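Rubredoxin\:oxygen oxidoreductase (PDB 1E5D) catalyses the four-electron reduction of dioxygen to two water molecules, using a diiron centre in a beta-lactamase-like domain and FMN in a flavodoxin-like domain. Local coordinates at residues Leu75-Leu80 with Gly86-Leu91; Phe48-Ala53 with Gly57-Gly62; Ile100-Ser103 with Ala109-Ser112; Leu105-Met110 with Trp119-Val124. All blocks are in the same frame, centred on the assembly; numbering follows the deposited sequence. Where two conformers were deposited one is given.

Contact 1: Leu75-Leu80 with Gly86-Leu91. With FEO (mu-oxo-diiron), chain D.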
# COMPACT_ATOMS: atom_id res chain seq x y z
N LEU A 75 4.17 40.27 -6.00
CA LEU A 75 3.83 38.85 -5.91
C LEU A 75 4.12 38.40 -4.49
O LEU A 75 5.25 38.53 -4.03
CB LEU A 75 4.60 38.02 -6.93
CG LEU A 75 4.27 38.29 -8.40
CD1 LEU A 75 5.22 37.54 -9.31
CD2 LEU A 75 2.83 37.92 -8.69
N VAL A 76 3.11 37.90 -3.78
CA VAL A 76 3.41 37.40 -2.43
C VAL A 76 3.36 35.88 -2.43
O VAL A 76 2.28 35.30 -2.60
CB VAL A 76 2.44 37.96 -1.38
CG1 VAL A 76 2.62 37.21 -0.07
CG2 VAL A 76 2.65 39.45 -1.17
N ILE A 77 4.50 35.22 -2.25
CA ILE A 77 4.49 33.76 -2.24
C ILE A 77 4.61 33.23 -0.82
O ILE A 77 5.65 33.32 -0.19
CB ILE A 77 5.62 33.18 -3.10
CG1 ILE A 77 5.75 33.86 -4.46
CG2 ILE A 77 5.41 31.68 -3.28
CD1 ILE A 77 4.46 33.76 -5.26
N GLN A 78 3.48 32.68 -0.39
CA GLN A 78 3.24 32.26 0.98
C GLN A 78 3.59 30.81 1.24
O GLN A 78 3.62 30.41 2.41
CB GLN A 78 1.77 32.46 1.36
CG GLN A 78 1.16 33.73 0.76
CD GLN A 78 -0.03 34.17 1.60
OE1 GLN A 78 0.16 34.82 2.62
NE2 GLN A 78 -1.23 33.80 1.16
N HIS A 79 3.84 30.05 0.19
CA HIS A 79 4.10 28.60 0.38
C HIS A 79 4.81 28.15 -0.88
O HIS A 79 4.40 28.60 -1.97
CB HIS A 79 2.79 27.93 0.70
CG HIS A 79 2.66 26.46 0.89
ND1 HIS A 79 3.64 25.67 1.43
CD2 HIS A 79 1.63 25.61 0.59
CE1 HIS A 79 3.23 24.41 1.46
NE2 HIS A 79 2.01 24.35 0.95
N LEU A 80 5.87 27.34 -0.80
CA LEU A 80 6.63 27.08 -2.03
C LEU A 80 6.29 25.74 -2.66
O LEU A 80 6.80 25.39 -3.72
CB LEU A 80 8.14 27.18 -1.74
CG LEU A 80 8.73 28.57 -1.97
CD1 LEU A 80 8.48 29.01 -3.40
CD2 LEU A 80 8.17 29.58 -0.98
N GLY A 86 3.80 26.97 -8.45
CA GLY A 86 4.22 26.39 -9.71
C GLY A 86 4.21 27.32 -10.89
O GLY A 86 4.98 27.12 -11.83
N ALA A 87 3.33 28.32 -10.86
CA ALA A 87 3.21 29.24 -11.99
C ALA A 87 4.02 30.51 -11.73
O ALA A 87 3.95 31.48 -12.49
CB ALA A 87 1.75 29.57 -12.25
N LEU A 88 4.79 30.49 -10.65
CA LEU A 88 5.62 31.65 -10.30
C LEU A 88 6.51 32.03 -11.48
O LEU A 88 6.45 33.19 -11.89
CB LEU A 88 6.42 31.38 -9.03
CG LEU A 88 7.37 32.47 -8.55
CD1 LEU A 88 6.72 33.84 -8.62
CD2 LEU A 88 7.85 32.19 -7.12
N PRO A 89 7.29 31.13 -12.06
CA PRO A 89 8.09 31.49 -13.24
C PRO A 89 7.25 32.13 -14.34
O PRO A 89 7.64 33.16 -14.89
CB PRO A 89 8.63 30.15 -13.74
CG PRO A 89 8.66 29.29 -12.52
CD PRO A 89 7.50 29.73 -11.67
N ALA A 90 6.11 31.55 -14.70
CA ALA A 90 5.30 32.17 -15.75
C ALA A 90 4.82 33.55 -15.34
O ALA A 90 4.70 34.45 -16.17
CB ALA A 90 4.09 31.30 -16.09
N LEU A 91 4.54 33.74 -14.05
CA LEU A 91 3.99 35.02 -13.63
C LEU A 91 5.06 36.11 -13.62
O LEU A 91 4.81 37.25 -13.99
CB LEU A 91 3.38 34.90 -12.24
CG LEU A 91 1.91 34.50 -12.12
CD1 LEU A 91 1.56 34.43 -10.64
CD2 LEU A 91 0.98 35.46 -12.85
FE1 FEO D . -1.79 23.44 -1.31
FE2 FEO D . 0.77 22.62 0.71
O FEO D . -0.05 23.24 -1.29
O HOH W 1 -1.42 25.60 -2.35

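Contact 2: Phe48-Ala53 with Gly57-Gly62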
# COMPACT_ATOMS: atom_id res chain seq x y z
N PHE A 48 -1.62 37.39 -4.57
CA PHE A 48 -1.23 36.48 -3.50
C PHE A 48 -1.39 35.04 -4.01
O PHE A 48 -2.41 34.80 -4.66
CB PHE A 48 -2.06 36.66 -2.24
CG PHE A 48 -1.95 38.03 -1.60
CD1 PHE A 48 -2.59 39.12 -2.16
CD2 PHE A 48 -1.21 38.20 -0.44
CE1 PHE A 48 -2.48 40.37 -1.57
CE2 PHE A 48 -1.10 39.45 0.15
CZ PHE A 48 -1.73 40.54 -0.42
N ASP A 49 -0.42 34.19 -3.70
CA ASP A 49 -0.39 32.80 -4.14
C ASP A 49 -0.20 32.75 -5.66
O ASP A 49 -0.06 33.78 -6.31
CB ASP A 49 -1.65 32.05 -3.77
CG ASP A 49 -2.13 32.27 -2.35
OD1 ASP A 49 -1.26 32.59 -1.50
OD2 ASP A 49 -3.34 32.11 -2.06
N THR A 50 -0.23 31.55 -6.21
CA THR A 50 -0.08 31.24 -7.66
C THR A 50 -0.92 30.02 -7.93
O THR A 50 -1.81 29.76 -7.09
CB THR A 50 1.43 31.21 -7.92
OG1 THR A 50 1.70 32.32 -8.81
CG2 THR A 50 2.01 30.00 -8.61
N VAL A 51 -0.84 29.21 -8.96
CA VAL A 51 -1.53 27.92 -9.01
C VAL A 51 -0.60 26.81 -9.48
O VAL A 51 0.58 27.03 -9.77
CB VAL A 51 -2.75 28.00 -9.95
CG1 VAL A 51 -3.77 28.98 -9.38
CG2 VAL A 51 -2.33 28.41 -11.34
N LYS A 52 -1.13 25.59 -9.56
CA LYS A 52 -0.39 24.48 -10.17
C LYS A 52 0.08 24.94 -11.55
O LYS A 52 -0.69 25.65 -12.20
CB LYS A 52 -1.28 23.26 -10.29
CG LYS A 52 -0.89 22.00 -9.54
CD LYS A 52 -1.52 20.82 -10.25
CE LYS A 52 -1.17 19.49 -9.62
NZ LYS A 52 -1.82 18.34 -10.34
N ALA A 53 1.27 24.59 -11.98
CA ALA A 53 1.82 25.10 -13.24
C ALA A 53 0.86 24.95 -14.41
O ALA A 53 0.77 25.84 -15.26
CB ALA A 53 3.13 24.40 -13.58
N GLY A 57 -2.46 29.37 -17.36
CA GLY A 57 -3.38 30.00 -18.29
C GLY A 57 -4.69 30.42 -17.66
O GLY A 57 -5.12 31.57 -17.80
N GLU A 58 -5.36 29.51 -16.95
CA GLU A 58 -6.63 29.92 -16.34
C GLU A 58 -6.39 31.05 -15.35
O GLU A 58 -7.24 31.92 -15.18
CB GLU A 58 -7.30 28.76 -15.61
CG GLU A 58 -7.61 27.55 -16.46
CD GLU A 58 -8.87 26.84 -15.98
OE1 GLU A 58 -9.36 27.19 -14.89
OE2 GLU A 58 -9.33 25.93 -16.71
N LEU A 59 -5.23 31.03 -14.70
CA LEU A 59 -4.94 32.08 -13.73
C LEU A 59 -4.80 33.42 -14.44
O LEU A 59 -5.41 34.41 -14.05
CB LEU A 59 -3.68 31.75 -12.92
CG LEU A 59 -3.13 32.83 -11.99
CD1 LEU A 59 -4.14 33.21 -10.92
CD2 LEU A 59 -1.83 32.37 -11.35
N LEU A 60 -3.98 33.44 -15.50
CA LEU A 60 -3.73 34.72 -16.17
C LEU A 60 -5.01 35.26 -16.80
O LEU A 60 -5.25 36.47 -16.79
CB LEU A 60 -2.64 34.56 -17.23
CG LEU A 60 -1.21 34.44 -16.71
CD1 LEU A 60 -0.30 33.89 -17.80
CD2 LEU A 60 -0.71 35.79 -16.21
N CYS A 61 -5.83 34.36 -17.32
CA CYS A 61 -7.10 34.76 -17.91
C CYS A 61 -7.95 35.46 -16.87
O CYS A 61 -8.52 36.52 -17.10
CB CYS A 61 -7.84 33.55 -18.48
SG CYS A 61 -8.30 33.65 -20.23
N GLY A 62 -8.02 34.86 -15.69
CA GLY A 62 -8.85 35.38 -14.61
C GLY A 62 -8.34 36.75 -14.19
O GLY A 62 -9.10 37.71 -14.17

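Contact 3: Ile100-Ser103 with Ala109-Ser112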
# COMPACT_ATOMS: atom_id res chain seq x y z
N ILE A 100 8.83 40.41 -5.31
CA ILE A 100 8.29 39.13 -4.90
C ILE A 100 8.43 39.00 -3.39
O ILE A 100 9.57 38.97 -2.92
CB ILE A 100 9.00 37.95 -5.57
CG1 ILE A 100 8.91 37.93 -7.10
CG2 ILE A 100 8.49 36.63 -4.99
CD1 ILE A 100 9.81 36.92 -7.77
N PHE A 101 7.31 38.96 -2.69
CA PHE A 101 7.36 38.81 -1.24
C PHE A 101 7.17 37.36 -0.80
O PHE A 101 6.21 36.71 -1.21
CB PHE A 101 6.29 39.69 -0.58
CG PHE A 101 6.58 41.17 -0.82
CD1 PHE A 101 7.48 41.84 -0.02
CD2 PHE A 101 5.94 41.85 -1.85
CE1 PHE A 101 7.74 43.18 -0.24
CE2 PHE A 101 6.19 43.18 -2.06
CZ PHE A 101 7.09 43.84 -1.25
N THR A 102 8.10 36.89 0.02
CA THR A 102 8.04 35.55 0.58
C THR A 102 8.65 35.52 1.98
O THR A 102 9.38 36.41 2.41
CB THR A 102 8.74 34.52 -0.31
OG1 THR A 102 8.37 33.20 0.12
CG2 THR A 102 10.25 34.61 -0.17
N SER A 103 8.32 34.46 2.73
CA SER A 103 8.89 34.36 4.07
C SER A 103 10.38 34.06 3.95
O SER A 103 10.92 33.70 2.90
CB SER A 103 8.20 33.27 4.88
OG SER A 103 8.59 31.98 4.43
N ALA A 109 13.23 27.87 0.43
CA ALA A 109 12.58 26.87 -0.40
C ALA A 109 12.48 27.37 -1.84
O ALA A 109 12.47 26.61 -2.80
CB ALA A 109 11.22 26.53 0.17
N MET A 110 12.39 28.70 -2.00
CA MET A 110 12.24 29.18 -3.37
C MET A 110 13.50 28.90 -4.17
O MET A 110 13.45 28.71 -5.39
CB MET A 110 11.90 30.66 -3.37
CG MET A 110 11.48 31.21 -4.73
SD MET A 110 11.09 32.97 -4.60
CE MET A 110 9.56 32.87 -3.67
N GLU A 111 14.66 28.85 -3.53
CA GLU A 111 15.85 28.57 -4.34
C GLU A 111 16.00 27.08 -4.64
O GLU A 111 16.37 26.75 -5.77
CB GLU A 111 17.13 29.09 -3.69
CG GLU A 111 16.94 29.83 -2.37
CD GLU A 111 18.27 30.18 -1.72
OE1 GLU A 111 18.79 29.35 -0.94
OE2 GLU A 111 18.79 31.29 -1.97
N SER A 112 15.74 26.20 -3.68
CA SER A 112 15.91 24.77 -3.92
C SER A 112 14.82 24.18 -4.81
O SER A 112 14.93 23.06 -5.29
CB SER A 112 15.97 24.02 -2.59
OG SER A 112 14.81 24.31 -1.82

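Contact 4: Leu105-Met110 with Trp119-Val124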
# COMPACT_ATOMS: atom_id res chain seq x y z
N LEU A 105 11.97 31.58 5.36
CA LEU A 105 12.08 30.15 5.02
C LEU A 105 11.53 29.93 3.62
O LEU A 105 12.02 29.09 2.87
CB LEU A 105 11.41 29.27 6.07
CG LEU A 105 12.23 29.14 7.36
CD1 LEU A 105 11.44 28.45 8.46
CD2 LEU A 105 13.52 28.40 7.07
N GLY A 106 10.53 30.72 3.24
CA GLY A 106 10.08 30.70 1.86
C GLY A 106 11.16 31.03 0.86
O GLY A 106 11.27 30.45 -0.23
N GLN A 107 12.03 32.00 1.16
CA GLN A 107 12.99 32.32 0.09
C GLN A 107 13.97 31.16 -0.05
O GLN A 107 14.51 30.85 -1.11
CB GLN A 107 13.66 33.65 0.37
CG GLN A 107 15.13 33.57 0.77
CD GLN A 107 16.04 33.70 -0.43
OE1 GLN A 107 15.90 34.62 -1.23
NE2 GLN A 107 16.98 32.76 -0.54
N LYS A 108 14.18 30.50 1.09
CA LYS A 108 15.03 29.32 1.12
C LYS A 108 14.47 28.26 0.17
O LYS A 108 15.13 27.81 -0.77
CB LYS A 108 15.12 28.77 2.54
CG LYS A 108 16.51 28.62 3.12
CD LYS A 108 17.08 29.94 3.62
CE LYS A 108 18.55 30.07 3.27
NZ LYS A 108 18.81 31.11 2.24
N ALA A 109 13.23 27.87 0.43
CA ALA A 109 12.58 26.87 -0.40
C ALA A 109 12.48 27.37 -1.84
O ALA A 109 12.47 26.61 -2.80
CB ALA A 109 11.22 26.53 0.17
N MET A 110 12.39 28.70 -2.00
CA MET A 110 12.24 29.18 -3.37
C MET A 110 13.50 28.90 -4.17
O MET A 110 13.45 28.71 -5.39
CB MET A 110 11.90 30.66 -3.37
CG MET A 110 11.48 31.21 -4.73
SD MET A 110 11.09 32.97 -4.60
CE MET A 110 9.56 32.87 -3.67
N TRP A 119 15.86 37.24 -9.43
CA TRP A 119 14.49 37.54 -9.06
C TRP A 119 14.45 38.57 -7.94
O TRP A 119 15.23 38.46 -6.99
CB TRP A 119 13.75 36.28 -8.59
CG TRP A 119 13.38 35.31 -9.66
CD1 TRP A 119 13.67 35.36 -10.99
CD2 TRP A 119 12.60 34.11 -9.48
NE1 TRP A 119 13.14 34.28 -11.65
CE2 TRP A 119 12.48 33.50 -10.74
CE3 TRP A 119 12.01 33.51 -8.37
CZ2 TRP A 119 11.78 32.30 -10.92
CZ3 TRP A 119 11.32 32.33 -8.55
CH2 TRP A 119 11.21 31.73 -9.81
N PRO A 120 13.57 39.55 -8.03
CA PRO A 120 13.49 40.57 -6.97
C PRO A 120 12.81 40.00 -5.73
O PRO A 120 11.77 40.49 -5.29
CB PRO A 120 12.61 41.66 -7.58
CG PRO A 120 11.76 40.93 -8.56
CD PRO A 120 12.59 39.80 -9.09
N VAL A 121 13.41 38.97 -5.15
CA VAL A 121 12.88 38.38 -3.93
C VAL A 121 13.19 39.28 -2.74
O VAL A 121 14.29 39.79 -2.58
CB VAL A 121 13.47 36.98 -3.69
CG1 VAL A 121 12.96 36.39 -2.38
CG2 VAL A 121 13.12 36.07 -4.86
N GLN A 122 12.19 39.49 -1.90
CA GLN A 122 12.36 40.28 -0.69
C GLN A 122 11.66 39.56 0.46
O GLN A 122 10.46 39.32 0.41
CB GLN A 122 11.79 41.69 -0.85
CG GLN A 122 12.54 42.74 -0.05
CD GLN A 122 11.66 43.62 0.81
OE1 GLN A 122 11.18 44.67 0.37
NE2 GLN A 122 11.43 43.21 2.05
N VAL A 123 12.44 39.20 1.46
CA VAL A 123 11.97 38.47 2.63
C VAL A 123 11.17 39.36 3.57
O VAL A 123 11.65 40.42 3.97
CB VAL A 123 13.17 37.89 3.40
CG1 VAL A 123 12.75 37.37 4.77
CG2 VAL A 123 13.81 36.80 2.55
N VAL A 124 9.97 38.92 3.92
CA VAL A 124 9.19 39.62 4.95
C VAL A 124 9.28 38.84 6.26
O VAL A 124 9.54 37.65 6.26
CB VAL A 124 7.72 39.82 4.55
CG1 VAL A 124 7.65 40.82 3.41
CG2 VAL A 124 7.07 38.51 4.14

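Contact 1: Leu75-Leu80 with Gly86-Leu91
Leu88 meets two residues of strand 74-77 with its two methyl groups. Its CD2 lies 3.8 Å from Ile77 CG1, and its CD1 is 4.1 Å from CD1 of Leu75. The branch point stands anti to the backbone N (chi1 178°), which carries the leucine fork out from the first turn of helix 88-95 and down onto the sheet. One turn on, Leu91 CD1 approaches the other methyl of Leu75, CD2, at 4.2 Å, so the fork of Leu75 is shared between two helix residues. No hydrogen bond crosses the interface, and all four leucine and isoleucine side chains are buried. This is strand-to-helix packing in the metallo-beta-lactamase fold, where the loop leaving the strand supplies metal ligands. His79, two residues beyond Ile77, binds FE2 of the mu-oxo-diiron group through NE2 at 2.1 Å, together with Glu81, His146 and Asp165. Its other ring nitrogen, ND1, is hydrogen-bonded to Asp149 OD1, a second-shell link that fixes the turn of the imidazole. At FE1 a water coordinates at 2.4 Å and donates a hydrogen bond to the bridging FEO O. Farther out, the backbones of Leu75 and Ile77 pair with Phe101 on the adjacent strand.

Contact 2: Phe48-Ala53 with Gly57-Gly62
Val51 and Leu59 meet because of how each is turned about its first torsion. In Val51, chi1 of -64° sets CG2 between the backbone N and the carbonyl carbon, and this methyl is the one that faces the helix. In Leu59, CG stands anti to the backbone N (chi1 172°), sending the isobutyl group off helix 56-64 toward the loop. As a result Val51 CG2 lies 3.9 Å from Leu59 CB and 4.0 Å from Leu59 CD2, a single methyl seated against both the root and one branch of the leucine. The same CD2 reaches the loop backbone, 4.2 Å from Thr50 CA and 4.1 Å from Val51 N. The contact is apolar, with no hydrogen bond across it, and all three residues are buried. The helix side is kept regular by its own backbone bonds, such as Cys61 N to Gly57 O at 2.9 Å. The loop is anchored at its start by Asp49, whose backbone pairs with Val76. The side chain of Val51 is about 10 Å from the mu-oxo-diiron group, near the site but not a ligand of it. Strand 46-48, helix 56-64 and parallel strand 74-77 form a beta-alpha-beta crossover of the metallo-beta-lactamase fold, and here its first loop packs on its helix. Around the pair, Leu91 of helix 88-95 touches Leu59, Val13 of strand 10-17 also reaches Leu59, and Tyr35 of strand 33-40 lies against Val51.

Contact 3: Ile100-Ser103 with Ala109-Ser112
Met110 CE carries the contact between residues 109-112 and strand 99-103. This methyl sits 3.8 Å from Thr102 CB and 4.0 Å from both Thr102 OG1 and Thr102 CG2, so it rests against the whole branch of the threonine. Ile100 CG2 lies a little farther away, 4.1 Å from the same CE. The methionine is extended through chi1 and chi2 and then bends at SD (chi3 -71°), which turns its terminal methyl onto the strand. The threonine hydroxyl is not spent on this apolar contact, since OG1 hydrogen-bonds to Ile77 O on the adjacent strand. Strand 99-103, helix 104-114 and strand 121-124 form a beta-alpha-beta unit, and this contact is its first strand-to-helix interface. Ser103, at the N-cap position, starts the helix, its OG accepting from Gly106 N. The solvent side of the helix is looser: Glu111 and Ser112 are partly exposed and do not touch the strand. There Ser112 OG is hydrogen-bonded to Asn375 OD1 of the second subunit. On the tight side, Met110 is also touched by Ile77, Leu80 and Leu88, which close round it from strand 74-77, the loop after it and helix 88-95.

Contact 4: Leu105-Met110 with Trp119-Val124
Met110, Gln107 and Val121 bury the most surface here, 59, 53 and 51 Å² respectively. Val121 is touched by the other two on separate methyls. Its CG2 lies 3.7 Å from Met110 SD, and its CG1 lies 3.6 Å from Gln107 OE1 and 3.9 Å from Gln107 CB. In Val121, CG1 is anti to the backbone N, which places the two methyls toward different helix residues. Gln107 folds at chi2 (93°), bringing OE1 back against Val121 CG1 while its CB stays 3.8 Å from CG2 of Val123, which is exposed. The amide is not held by a hydrogen bond to the strand, although NE2 makes a weak one with Glu111 OE2. Beyond Val121, the sulfur of Met110 comes to the edge of the Trp119 indole near its plane, 3.9 Å from CE3. Its distance to the centroid of the six-membered ring is 5.1 Å, at 88° from the normal, a Met-aromatic contact made at the edge of the ring. Leu88 and Ile92 of helix 88-95 also touch the indole. The axes of helix 105-110 and strand 121-124 approach to 8.5 Å, with directions 146° apart. The roughly antiparallel run is that of a helix packed on the second strand of a beta-alpha-beta unit, here at the outermost strand of the seven-stranded sheet.

In the fold
Contacts 1, 2 and 3 are buried, whereas contact 4 lies at the surface, on the outer strand of the sheet. Contacts 3 and 4 use the same helix 104-114 and share Met110, with centres 3 Å apart. Contact 1 joins them through neighbouring strands 74-77 and 99-103, and through Leu80 against Ala109 and Met110. Contact 2 meets contact 1 by the backbone pairing of Asp49 with Val76 and by Leu91 against Leu59, but lies 18 to 19 Å between centres from contacts 3 and 4. Aliphatic packing dominates contacts 1 and 2, a methionine methyl contact 3, and valine methyls with a sulfur, an indole and an amide contact 4. Contact 1 alone carries an iron ligand.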